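Local coordinates for protein chitinase (Chromobacterium violaceum, PDB 4TXG) that probably hydrolyses the glycosidic linkages of chitin as a family 18 glycoside hydrolase, at residues D502-D507 against G518-W523; Y414-D419 against G561-P566; G607-K612 against G625-S630; N320-P325 against G374-G379. All blocks are in the same frame, centred on the assembly; numbering follows the deposited sequence.

Contact 1. Residues D502-D507 against G518-W523; sequences DNIWHD and GSNPMW
P521 lies over one face of W505, its CD 3.5 Å from the centroid of the indole's five-membered ring and only 8° off the ring normal, a CH-pi contact. CB of P521 covers the six-membered part of the same indole, 3.6 Å from W505 CZ2. The proline also serves W523, with CG 3.3 Å above that ring and over its centre, so two tryptophans with nearly perpendicular planes share one compact, rigid saturated ring. I504 adds its CG1 at 3.7 Å from P521 CD. Proline suits the place because its ring offers C-H groups to aromatic faces, and it stands at the N-cap, just before helix 522-530.

Behind this apolar cluster the loops are joined by amide groups. N520 works with both ends of its side chain: ND2 donates to D502 O at 2.8 Å from above the carbonyl plane, and OD1 accepts I504 N at 2.9 Å. N503 replies from the other segment. With CG anti to its backbone N (chi1 -170°), it presents OD1 to S519 N, which lies on a lone pair at 2.9 Å, while a water links this oxygen to S519 OG, a hydroxyl that R466 also binds. W505 N donates to S519 O. Asparagine fits both places, since one amide can mimic a peptide group.

Further out, E514 and the I515 carbonyl hold N503 ND2, while Y540 accepts from W505 NE1. R164 meets the W505 indole as a cation-pi partner. From the first turn of helix 522-530, W523 packs against strands 609-612 and 621-624.

Contact 2. Residues Y414-D419 against G561-P566; sequences YDDGKD and GALAAP
The carbonyl oxygen of A562 is met by a water and by Y414. The water donates to it at 2.7 Å and gives its other proton to D415 O, also at 2.7 Å, bridging the two backbones. Y414 comes up beside the same oxygen with CB at 3.3 Å, and the A562 oxygen lies at the edge of the tyrosine ring, near its plane.

L563 packs its methyls against polar groups: CD2 lies 3.4 Å from Y414 O and 3.6 Å from D416 CG, while CD1 touches D416 OD2. A branched leucine can thus fill the bend between tyrosine and aspartate. D416 OD1 accepts K418 N at 2.8 Å in an Asx turn, and OD2 accepts from W479 NE1. D415 forms a second Asx turn to G417 N, with Y428 holding its other oxygen. Two successive aspartates therefore shape the loop, and G417, at positive phi, suits the tight bend.

A564 and A565 both face N560, a G1 beta bulge in the hairpin of strands 556-560 and 565-570. The contact joins the loop following the sixth barrel strand, 391-395, to this hairpin of the antiparallel insertion domain, characteristic of many GH18 chitinases.

Contact 3. Residues G607-K612 against G625-S630; sequences GDYDWK and GTTLTS
D608 reaches across to G625 and the helix beginning at T627. CB packs 3.2 Å from G625 O. CG lies anti to the backbone N (chi1 -161°), and the carboxylate oxygens face the amides of the first helical turn. OD1 takes L628 N at 2.9 Å on its syn lone pair, and from above its plane also accepts Y609 N. OD2 accepts T629 N at 2.9 Å on the syn side, together with a water shared with T629 OG1, a hydroxyl that Y463 also binds.

D610 repeats the theme: its OD2 is met by T626 N at 2.8 Å. T627 OG1 has two acceptors within reach, Y609 O at 2.7 Å and D610 OD1 at 2.8 Å, while T627 N donates to Y609 O. T627 CB rests over one face of the Y609 ring, whose hydroxyl binds E582. Glycine suits position 625, because a CB there would run into D610 CB.

T626, the N-cap residue, makes no capping bond with its own side chain, and the aspartates of segment 607-612 supply acceptors to amides at this helix start instead. Their negative charge would be favoured by the helix dipole, probably keeping both carboxylates ionised.

Contact 4. Residues N320-P325 against G374-G379; sequences NNAGNP and GYLLRG
The ring of Y375 has a water in its plane at the edge beside the hydroxyl, while the methyl of A322 approaches it obliquely, with CB 4.2 Å from Y375 CE2. The hydroxyl gives its proton to the in-plane water at 2.7 Å, and this water donates to N320 O at 2.6 Å. A second water donates both to Y375 OH, at 2.9 Å, and to N321 O. Tyrosine suits the spot, since its phenol can donate and accept at once, tying the two loops through solvent. The side chain sets out toward segment 320-325, with CG anti to the backbone N (chi1 157°).

A322 places its methyl 3.8 Å from L376 CD2, where the small residue permits close approach to both leucine and tyrosine. Just before it, N321 takes a positive phi (60°), a conformation asparagine tolerates well, and N332 holds its OD1. L376 O accepts from T317 OG1, and G379 pairs by backbone with S318, so direct bonds also join the two loops.

These are the loops after the neighbouring parallel strands 308-312 and 365-371, at the C-terminal ends of the barrel strands, the side on which GH18 enzymes carry their substrate cleft.

Contacts 1 and 3 form one continuous region: their centres are 16 Å apart, and W523 CD1 of contact 1 lies 3.1 Å from D608 O of contact 3, with W523 CB 3.5 Å from Y609 CB. Contact 2 stands apart, its nearest atoms about 7 Å from contact 1, yet both involve the insertion between barrel strands 457-462 and 599-603. Contact 4 is about 9 Å from contact 1 at nearest atoms and about 21 Å from contact 3. It follows strand 308-312, through which the family's DxxDxDxE signature runs, so it probably lies near the catalytic end of the barrel.

Contact 1. Residues D502-D507 against G518-W523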
loop_
_atom_site.group_PDB
_atom_site.type_symbol
_atom_site.label_atom_id
_atom_site.label_comp_id
_atom_site.label_asym_id
_atom_site.label_seq_id
_atom_site.Cartn_x
_atom_site.Cartn_y
_atom_site.Cartn_z
ATOM N N ASP A 502 24.616 -10.528 -8.496
ATOM C CA ASP A 502 23.508 -9.633 -8.844
ATOM C C ASP A 502 22.208 -9.943 -8.093
ATOM O O ASP A 502 21.159 -9.378 -8.413
ATOM C CB ASP A 502 23.225 -9.708 -10.346
ATOM C CG ASP A 502 24.391 -9.254 -11.185
ATOM O OD1 ASP A 502 25.090 -8.302 -10.764
ATOM O OD2 ASP A 502 24.606 -9.850 -12.267
ATOM N N ASN A 503 22.267 -10.818 -7.093
ATOM C CA ASN A 503 21.048 -11.349 -6.490
ATOM C C ASN A 503 21.281 -11.788 -5.036
ATOM O O ASN A 503 20.820 -12.844 -4.617
ATOM C CB ASN A 503 20.545 -12.522 -7.353
ATOM C CG ASN A 503 19.151 -13.005 -6.973
ATOM O OD1 ASN A 503 18.263 -12.222 -6.641
ATOM N ND2 ASN A 503 18.959 -14.320 -7.029
ATOM N N ILE A 504 22.000 -10.975 -4.264
ATOM C CA ILE A 504 22.498 -11.457 -2.974
ATOM C C ILE A 504 21.423 -11.587 -1.898
ATOM O O ILE A 504 21.629 -12.273 -0.903
ATOM C CB ILE A 504 23.649 -10.567 -2.434
ATOM C CG1 ILE A 504 23.139 -9.244 -1.850
ATOM C CG2 ILE A 504 24.695 -10.339 -3.519
ATOM C CD1 ILE A 504 24.234 -8.482 -1.056
ATOM N N TRP A 505 20.276 -10.942 -2.098
ATOM C CA TRP A 505 19.169 -11.084 -1.157
ATOM C C TRP A 505 18.119 -12.058 -1.694
ATOM O O TRP A 505 16.928 -11.905 -1.439
ATOM C CB TRP A 505 18.540 -9.725 -0.863
ATOM C CG TRP A 505 19.116 -9.068 0.353
ATOM C CD1 TRP A 505 20.231 -9.446 1.045
ATOM C CD2 TRP A 505 18.598 -7.914 1.024
ATOM N NE1 TRP A 505 20.436 -8.599 2.114
ATOM C CE2 TRP A 505 19.447 -7.648 2.118
ATOM C CE3 TRP A 505 17.495 -7.084 0.807
ATOM C CZ2 TRP A 505 19.222 -6.584 3.000
ATOM C CZ3 TRP A 505 17.279 -6.026 1.678
ATOM C CH2 TRP A 505 18.133 -5.791 2.760
ATOM N N HIS A 506 18.579 -13.069 -2.425
ATOM C CA HIS A 506 17.694 -14.103 -2.959
ATOM C C HIS A 506 17.010 -14.933 -1.877
ATOM O O HIS A 506 17.510 -15.059 -0.754
ATOM C CB HIS A 506 18.476 -15.049 -3.867
ATOM C CG HIS A 506 19.625 -15.721 -3.179
ATOM N ND1 HIS A 506 20.925 -15.272 -3.290
ATOM C CD2 HIS A 506 19.668 -16.795 -2.357
ATOM C CE1 HIS A 506 21.719 -16.045 -2.571
ATOM N NE2 HIS A 506 20.982 -16.979 -1.996
ATOM N N ASP A 507 15.863 -15.495 -2.237
ATOM C CA ASP A 507 15.269 -16.603 -1.504
ATOM C C ASP A 507 15.818 -17.918 -2.057
ATOM O O ASP A 507 16.416 -17.949 -3.138
ATOM C CB ASP A 507 13.741 -16.579 -1.611
ATOM C CG ASP A 507 13.120 -15.403 -0.875
ATOM O OD1 ASP A 507 13.660 -15.006 0.178
ATOM O OD2 ASP A 507 12.090 -14.877 -1.353
ATOM N N GLY A 518 17.481 -10.815 -9.300
ATOM C CA GLY A 518 18.192 -9.547 -9.201
ATOM C C GLY A 518 17.866 -8.734 -7.953
ATOM O O GLY A 518 17.783 -7.506 -8.021
ATOM N N SER A 519 17.671 -9.419 -6.823
ATOM C CA SER A 519 17.282 -8.765 -5.569
ATOM C C SER A 519 18.486 -8.489 -4.689
ATOM O O SER A 519 19.185 -9.416 -4.285
ATOM C CB SER A 519 16.284 -9.624 -4.774
ATOM O OG SER A 519 15.108 -9.879 -5.521
ATOM N N ASN A 520 18.698 -7.213 -4.371
ATOM C CA ASN A 520 19.841 -6.765 -3.579
ATOM C C ASN A 520 19.439 -5.607 -2.679
ATOM O O ASN A 520 18.567 -4.833 -3.048
ATOM C CB ASN A 520 20.991 -6.282 -4.475
ATOM C CG ASN A 520 21.392 -7.294 -5.528
ATOM O OD1 ASN A 520 22.143 -8.229 -5.247
ATOM N ND2 ASN A 520 20.913 -7.096 -6.752
ATOM N N PRO A 521 20.111 -5.448 -1.530
ATOM C CA PRO A 521 19.952 -4.202 -0.773
ATOM C C PRO A 521 20.600 -3.062 -1.546
ATOM O O PRO A 521 21.519 -3.330 -2.326
ATOM C CB PRO A 521 20.699 -4.486 0.532
ATOM C CG PRO A 521 21.766 -5.474 0.139
ATOM C CD PRO A 521 21.100 -6.353 -0.914
ATOM N N MET A 522 20.158 -1.822 -1.344
ATOM C CA MET A 522 20.730 -0.734 -2.131
ATOM C C MET A 522 22.214 -0.489 -1.813
ATOM O O MET A 522 22.948 0.025 -2.669
ATOM C CB MET A 522 19.912 0.556 -1.954
ATOM C CG MET A 522 18.784 0.704 -3.004
ATOM S SD MET A 522 19.372 0.475 -4.701
ATOM C CE MET A 522 20.628 1.744 -4.788
ATOM N N TRP A 523 22.687 -0.863 -0.620
ATOM C CA TRP A 523 24.130 -0.735 -0.388
ATOM C C TRP A 523 24.918 -1.631 -1.337
ATOM O O TRP A 523 25.998 -1.254 -1.804
ATOM C CB TRP A 523 24.548 -1.050 1.061
ATOM C CG TRP A 523 23.719 -2.040 1.866
ATOM C CD1 TRP A 523 22.574 -1.765 2.574
ATOM C CD2 TRP A 523 24.025 -3.422 2.131
ATOM N NE1 TRP A 523 22.138 -2.892 3.223
ATOM C CE2 TRP A 523 23.003 -3.924 2.968
ATOM C CE3 TRP A 523 25.045 -4.288 1.719
ATOM C CZ2 TRP A 523 22.972 -5.254 3.404
ATOM C CZ3 TRP A 523 25.021 -5.606 2.158
ATOM C CH2 TRP A 523 23.986 -6.077 2.989
HETATM O O HOH W 1 15.529 -12.490 -6.333
#

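Contact 2. Residues Y414-D419 against G561-P566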
loop_
_atom_site.group_PDB
_atom_site.type_symbol
_atom_site.label_atom_id
_atom_site.label_comp_id
_atom_site.label_asym_id
_atom_site.label_seq_id
_atom_site.Cartn_x
_atom_site.Cartn_y
_atom_site.Cartn_z
ATOM N N TYR A 414 6.243 8.184 -12.666
ATOM C CA TYR A 414 5.330 8.564 -13.745
ATOM C C TYR A 414 5.298 7.563 -14.891
ATOM O O TYR A 414 6.217 6.772 -15.065
ATOM C CB TYR A 414 5.748 9.901 -14.359
ATOM C CG TYR A 414 5.671 11.129 -13.489
ATOM C CD1 TYR A 414 4.576 11.370 -12.666
ATOM C CD2 TYR A 414 6.675 12.094 -13.554
ATOM C CE1 TYR A 414 4.500 12.520 -11.903
ATOM C CE2 TYR A 414 6.614 13.242 -12.794
ATOM C CZ TYR A 414 5.522 13.454 -11.978
ATOM O OH TYR A 414 5.462 14.606 -11.233
ATOM N N ASP A 415 4.253 7.656 -15.703
ATOM C CA ASP A 415 4.223 7.027 -17.018
ATOM C C ASP A 415 5.081 7.850 -18.001
ATOM O O ASP A 415 5.107 9.081 -17.900
ATOM C CB ASP A 415 2.785 6.939 -17.514
ATOM C CG ASP A 415 2.667 6.168 -18.812
ATOM O OD1 ASP A 415 2.685 4.920 -18.758
ATOM O OD2 ASP A 415 2.577 6.812 -19.874
ATOM N N ASP A 416 5.777 7.182 -18.927
ATOM C CA ASP A 416 6.558 7.876 -19.970
ATOM C C ASP A 416 6.040 7.535 -21.367
ATOM O O ASP A 416 6.656 7.890 -22.378
ATOM C CB ASP A 416 8.068 7.547 -19.855
ATOM C CG ASP A 416 8.422 6.101 -20.268
ATOM O OD1 ASP A 416 7.518 5.253 -20.433
ATOM O OD2 ASP A 416 9.637 5.807 -20.410
ATOM N N GLY A 417 4.902 6.853 -21.422
ATOM C CA GLY A 417 4.283 6.514 -22.692
ATOM C C GLY A 417 4.928 5.312 -23.360
ATOM O O GLY A 417 4.528 4.916 -24.460
ATOM N N LYS A 418 5.917 4.714 -22.701
ATOM C CA LYS A 418 6.717 3.662 -23.338
ATOM C C LYS A 418 6.854 2.374 -22.509
ATOM O O LYS A 418 7.716 1.546 -22.803
ATOM C CB LYS A 418 8.117 4.193 -23.651
ATOM C CG LYS A 418 8.167 5.346 -24.641
ATOM C CD LYS A 418 9.607 5.805 -24.842
ATOM C CE LYS A 418 9.692 7.280 -25.191
ATOM N NZ LYS A 418 9.255 8.138 -24.050
ATOM N N ASP A 419 6.027 2.203 -21.479
ATOM C CA ASP A 419 6.089 0.979 -20.671
ATOM C C ASP A 419 5.855 -0.229 -21.576
ATOM O O ASP A 419 4.797 -0.344 -22.188
ATOM C CB ASP A 419 5.061 1.002 -19.533
ATOM C CG ASP A 419 5.213 -0.185 -18.582
ATOM O OD1 ASP A 419 5.024 -1.337 -19.019
ATOM O OD2 ASP A 419 5.513 0.030 -17.389
ATOM N N GLY A 561 14.611 10.885 -15.946
ATOM C CA GLY A 561 13.836 11.849 -15.173
ATOM C C GLY A 561 12.340 11.819 -15.451
ATOM O O GLY A 561 11.539 12.247 -14.618
ATOM N N ALA A 562 11.955 11.325 -16.625
ATOM C CA ALA A 562 10.537 11.180 -16.944
ATOM C C ALA A 562 9.907 10.112 -16.059
ATOM O O ALA A 562 8.724 10.171 -15.728
ATOM C CB ALA A 562 10.355 10.840 -18.430
ATOM N N LEU A 563 10.718 9.135 -15.661
ATOM C CA LEU A 563 10.252 8.031 -14.829
ATOM C C LEU A 563 10.627 8.200 -13.356
ATOM O O LEU A 563 10.116 7.485 -12.502
ATOM C CB LEU A 563 10.839 6.710 -15.340
ATOM C CG LEU A 563 10.443 6.284 -16.756
ATOM C CD1 LEU A 563 11.355 5.173 -17.286
ATOM C CD2 LEU A 563 8.986 5.844 -16.744
ATOM N N ALA A 564 11.521 9.148 -13.081
ATOM C CA ALA A 564 12.213 9.262 -11.792
ATOM C C ALA A 564 12.819 7.917 -11.387
ATOM O O ALA A 564 12.626 7.443 -10.267
ATOM C CB ALA A 564 11.275 9.791 -10.699
ATOM N N ALA A 565 13.563 7.320 -12.307
ATOM C CA ALA A 565 14.071 5.962 -12.120
ATOM C C ALA A 565 15.560 5.842 -12.442
ATOM O O ALA A 565 15.986 6.148 -13.551
ATOM C CB ALA A 565 13.279 4.995 -12.973
ATOM N N PRO A 566 16.360 5.408 -11.457
ATOM C CA PRO A 566 17.746 5.030 -11.717
ATOM C C PRO A 566 17.858 3.529 -11.957
ATOM O O PRO A 566 17.015 2.758 -11.496
ATOM C CB PRO A 566 18.470 5.431 -10.425
ATOM C CG PRO A 566 17.406 5.277 -9.336
ATOM C CD PRO A 566 16.033 5.366 -10.020
HETATM O O HOH W 2 6.810 11.147 -17.425
#

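Contact 3. Residues G607-K612 against G625-S630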
loop_
_atom_site.group_PDB
_atom_site.type_symbol
_atom_site.label_atom_id
_atom_site.label_comp_id
_atom_site.label_asym_id
_atom_site.label_seq_id
_atom_site.Cartn_x
_atom_site.Cartn_y
_atom_site.Cartn_z
ATOM N N GLY A 607 17.792 -2.284 3.947
ATOM C CA GLY A 607 18.328 -2.016 2.622
ATOM C C GLY A 607 18.951 -0.638 2.441
ATOM O O GLY A 607 19.637 -0.394 1.447
ATOM N N ASP A 608 18.703 0.274 3.379
ATOM C CA ASP A 608 19.253 1.634 3.277
ATOM C C ASP A 608 20.765 1.575 3.516
ATOM O O ASP A 608 21.268 0.606 4.099
ATOM C CB ASP A 608 18.565 2.561 4.283
ATOM C CG ASP A 608 18.731 4.042 3.949
ATOM O OD1 ASP A 608 19.422 4.385 2.964
ATOM O OD2 ASP A 608 18.159 4.863 4.697
ATOM N N TYR A 609 21.489 2.601 3.077
ATOM C CA TYR A 609 22.941 2.489 2.975
ATOM C C TYR A 609 23.719 3.693 3.498
ATOM O O TYR A 609 23.178 4.785 3.624
ATOM C CB TYR A 609 23.328 2.240 1.512
ATOM C CG TYR A 609 22.937 3.348 0.545
ATOM C CD1 TYR A 609 23.774 4.447 0.341
ATOM C CD2 TYR A 609 21.751 3.284 -0.180
ATOM C CE1 TYR A 609 23.435 5.455 -0.544
ATOM C CE2 TYR A 609 21.409 4.291 -1.079
ATOM C CZ TYR A 609 22.255 5.372 -1.251
ATOM O OH TYR A 609 21.929 6.379 -2.131
ATOM N N ASP A 610 24.994 3.459 3.809
ATOM C CA ASP A 610 25.982 4.503 4.071
ATOM C C ASP A 610 27.347 4.032 3.597
ATOM O O ASP A 610 27.603 2.826 3.508
ATOM C CB ASP A 610 26.070 4.851 5.564
ATOM C CG ASP A 610 25.063 5.901 5.992
ATOM O OD1 ASP A 610 24.919 6.931 5.299
ATOM O OD2 ASP A 610 24.431 5.698 7.047
ATOM N N TRP A 611 28.228 4.979 3.306
ATOM C CA TRP A 611 29.620 4.649 3.043
ATOM C C TRP A 611 30.331 4.352 4.354
ATOM O O TRP A 611 30.300 5.160 5.285
ATOM C CB TRP A 611 30.328 5.788 2.309
ATOM C CG TRP A 611 31.764 5.482 1.983
ATOM C CD1 TRP A 611 32.869 5.974 2.612
ATOM C CD2 TRP A 611 32.245 4.609 0.952
ATOM N NE1 TRP A 611 34.013 5.470 2.031
ATOM C CE2 TRP A 611 33.654 4.627 1.015
ATOM C CE3 TRP A 611 31.622 3.813 -0.014
ATOM C CZ2 TRP A 611 34.450 3.876 0.145
ATOM C CZ3 TRP A 611 32.412 3.074 -0.877
ATOM C CH2 TRP A 611 33.810 3.115 -0.796
ATOM N N LYS A 612 30.971 3.192 4.425
ATOM C CA LYS A 612 31.705 2.800 5.625
ATOM C C LYS A 612 33.200 2.709 5.339
ATOM O O LYS A 612 33.681 1.696 4.843
ATOM C CB LYS A 612 31.176 1.465 6.153
ATOM C CG LYS A 612 29.691 1.492 6.479
ATOM C CD LYS A 612 29.420 2.435 7.638
ATOM C CE LYS A 612 27.945 2.487 7.977
ATOM N NZ LYS A 612 27.673 3.448 9.081
ATOM N N GLY A 625 22.994 1.433 6.341
ATOM C CA GLY A 625 23.054 2.807 6.801
ATOM C C GLY A 625 21.726 3.512 6.681
ATOM O O GLY A 625 20.679 2.870 6.630
ATOM N N THR A 626 21.766 4.841 6.642
ATOM C CA THR A 626 20.528 5.615 6.689
ATOM C C THR A 626 20.461 6.767 5.687
ATOM O O THR A 626 19.735 7.730 5.913
ATOM C CB THR A 626 20.298 6.216 8.099
ATOM O OG1 THR A 626 21.370 7.116 8.417
ATOM C CG2 THR A 626 20.217 5.117 9.159
ATOM N N THR A 627 21.198 6.678 4.584
ATOM C CA THR A 627 21.236 7.791 3.622
ATOM C C THR A 627 19.855 8.182 3.072
ATOM O O THR A 627 19.488 9.361 3.076
ATOM C CB THR A 627 22.174 7.467 2.449
ATOM O OG1 THR A 627 23.517 7.423 2.937
ATOM C CG2 THR A 627 22.080 8.539 1.359
ATOM N N LEU A 628 19.080 7.208 2.612
ATOM C CA LEU A 628 17.799 7.540 1.989
ATOM C C LEU A 628 16.759 8.023 3.013
ATOM O O LEU A 628 16.036 8.992 2.772
ATOM C CB LEU A 628 17.254 6.342 1.207
ATOM C CG LEU A 628 18.166 5.835 0.089
ATOM C CD1 LEU A 628 17.477 4.716 -0.686
ATOM C CD2 LEU A 628 18.595 6.963 -0.855
ATOM N N THR A 629 16.695 7.365 4.161
ATOM C CA THR A 629 15.790 7.806 5.213
ATOM C C THR A 629 16.201 9.185 5.730
ATOM O O THR A 629 15.348 10.013 6.047
ATOM C CB THR A 629 15.746 6.781 6.352
ATOM O OG1 THR A 629 15.172 5.568 5.847
ATOM C CG2 THR A 629 14.896 7.285 7.505
ATOM N N SER A 630 17.507 9.444 5.791
ATOM C CA SER A 630 17.988 10.748 6.236
ATOM C C SER A 630 17.600 11.844 5.248
ATOM O O SER A 630 17.268 12.969 5.642
ATOM C CB SER A 630 19.507 10.735 6.433
ATOM O OG SER A 630 19.862 9.908 7.531
HETATM O O HOH W 3 16.979 3.918 6.904
HETATM O O HOH W 4 23.327 8.725 6.605
HETATM O O HOH W 5 23.944 5.974 9.730
#

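Contact 4. Residues N320-P325 against G374-G379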
loop_
_atom_site.group_PDB
_atom_site.type_symbol
_atom_site.label_atom_id
_atom_site.label_comp_id
_atom_site.label_asym_id
_atom_site.label_seq_id
_atom_site.Cartn_x
_atom_site.Cartn_y
_atom_site.Cartn_z
ATOM N N ASN A 320 -8.657 -13.760 -11.126
ATOM C CA ASN A 320 -8.250 -15.154 -11.057
ATOM C C ASN A 320 -6.721 -15.271 -11.101
ATOM O O ASN A 320 -6.072 -14.530 -11.837
ATOM C CB ASN A 320 -8.902 -15.928 -12.205
ATOM C CG ASN A 320 -8.573 -17.399 -12.181
ATOM O OD1 ASN A 320 -9.052 -18.137 -11.321
ATOM N ND2 ASN A 320 -7.769 -17.841 -13.144
ATOM N N ASN A 321 -6.157 -16.173 -10.292
ATOM C CA ASN A 321 -4.704 -16.407 -10.225
ATOM C C ASN A 321 -3.882 -15.189 -9.805
ATOM O O ASN A 321 -2.697 -15.095 -10.127
ATOM C CB ASN A 321 -4.169 -16.906 -11.571
ATOM C CG ASN A 321 -4.581 -18.333 -11.880
ATOM O OD1 ASN A 321 -5.025 -19.070 -11.005
ATOM N ND2 ASN A 321 -4.410 -18.735 -13.136
ATOM N N ALA A 322 -4.495 -14.254 -9.091
ATOM C CA ALA A 322 -3.770 -13.058 -8.673
ATOM C C ALA A 322 -2.962 -13.307 -7.411
ATOM O O ALA A 322 -1.978 -12.615 -7.150
ATOM C CB ALA A 322 -4.732 -11.902 -8.458
ATOM N N GLY A 323 -3.375 -14.298 -6.628
ATOM C CA GLY A 323 -2.706 -14.580 -5.375
ATOM C C GLY A 323 -1.356 -15.256 -5.565
ATOM O O GLY A 323 -0.981 -15.620 -6.687
ATOM N N ASN A 324 -0.608 -15.387 -4.470
ATOM C CA ASN A 324 0.560 -16.264 -4.424
ATOM C C ASN A 324 0.112 -17.617 -4.964
ATOM O O ASN A 324 -0.914 -18.129 -4.520
ATOM C CB ASN A 324 1.086 -16.365 -2.983
ATOM C CG ASN A 324 2.407 -17.117 -2.866
ATOM O OD1 ASN A 324 2.629 -18.133 -3.524
ATOM N ND2 ASN A 324 3.282 -16.633 -1.984
ATOM N N PRO A 325 0.840 -18.181 -5.951
ATOM C CA PRO A 325 0.414 -19.469 -6.522
ATOM C C PRO A 325 0.158 -20.546 -5.462
ATOM O O PRO A 325 -0.678 -21.424 -5.660
ATOM C CB PRO A 325 1.592 -19.862 -7.415
ATOM C CG PRO A 325 2.192 -18.567 -7.822
ATOM C CD PRO A 325 2.039 -17.649 -6.628
ATOM N N GLY A 374 -2.921 -1.572 -11.147
ATOM C CA GLY A 374 -4.234 -1.381 -11.733
ATOM C C GLY A 374 -4.896 -2.700 -12.091
ATOM O O GLY A 374 -6.124 -2.792 -12.130
ATOM N N TYR A 375 -4.085 -3.725 -12.351
ATOM C CA TYR A 375 -4.625 -5.054 -12.617
ATOM C C TYR A 375 -5.301 -5.629 -11.365
ATOM O O TYR A 375 -6.464 -6.038 -11.413
ATOM C CB TYR A 375 -3.515 -5.987 -13.107
ATOM C CG TYR A 375 -3.790 -7.467 -12.895
ATOM C CD1 TYR A 375 -4.619 -8.180 -13.755
ATOM C CD2 TYR A 375 -3.198 -8.153 -11.832
ATOM C CE1 TYR A 375 -4.854 -9.538 -13.561
ATOM C CE2 TYR A 375 -3.432 -9.502 -11.626
ATOM C CZ TYR A 375 -4.261 -10.189 -12.495
ATOM O OH TYR A 375 -4.489 -11.529 -12.291
ATOM N N LEU A 376 -4.580 -5.647 -10.246
ATOM C CA LEU A 376 -5.162 -6.148 -8.995
ATOM C C LEU A 376 -6.409 -5.363 -8.604
ATOM O O LEU A 376 -7.406 -5.939 -8.175
ATOM C CB LEU A 376 -4.141 -6.085 -7.856
ATOM C CG LEU A 376 -2.910 -6.982 -7.994
ATOM C CD1 LEU A 376 -1.923 -6.766 -6.847
ATOM C CD2 LEU A 376 -3.332 -8.445 -8.063
ATOM N N LEU A 377 -6.351 -4.045 -8.757
ATOM C CA LEU A 377 -7.448 -3.191 -8.317
ATOM C C LEU A 377 -8.697 -3.361 -9.171
ATOM O O LEU A 377 -9.804 -3.021 -8.737
ATOM C CB LEU A 377 -6.997 -1.728 -8.319
ATOM C CG LEU A 377 -6.002 -1.363 -7.210
ATOM C CD1 LEU A 377 -5.395 0.010 -7.484
ATOM C CD2 LEU A 377 -6.632 -1.396 -5.810
ATOM N N ARG A 378 -8.538 -3.906 -10.378
ATOM C CA ARG A 378 -9.708 -4.122 -11.230
ATOM C C ARG A 378 -10.654 -5.141 -10.581
ATOM O O ARG A 378 -11.847 -5.166 -10.868
ATOM C CB ARG A 378 -9.291 -4.588 -12.626
ATOM C CG ARG A 378 -10.451 -4.732 -13.603
ATOM C CD ARG A 378 -9.940 -4.978 -15.014
ATOM N NE ARG A 378 -9.164 -3.851 -15.525
ATOM C CZ ARG A 378 -9.653 -2.891 -16.306
ATOM N NH1 ARG A 378 -10.926 -2.909 -16.666
ATOM N NH2 ARG A 378 -8.860 -1.912 -16.735
ATOM N N GLY A 379 -10.116 -5.965 -9.688
ATOM C CA GLY A 379 -10.922 -6.947 -8.986
ATOM C C GLY A 379 -11.260 -6.548 -7.558
ATOM O O GLY A 379 -11.660 -7.389 -6.764
HETATM O O HOH W 6 -6.312 -12.766 -13.793
HETATM O O HOH W 7 -2.718 -13.720 -12.907
#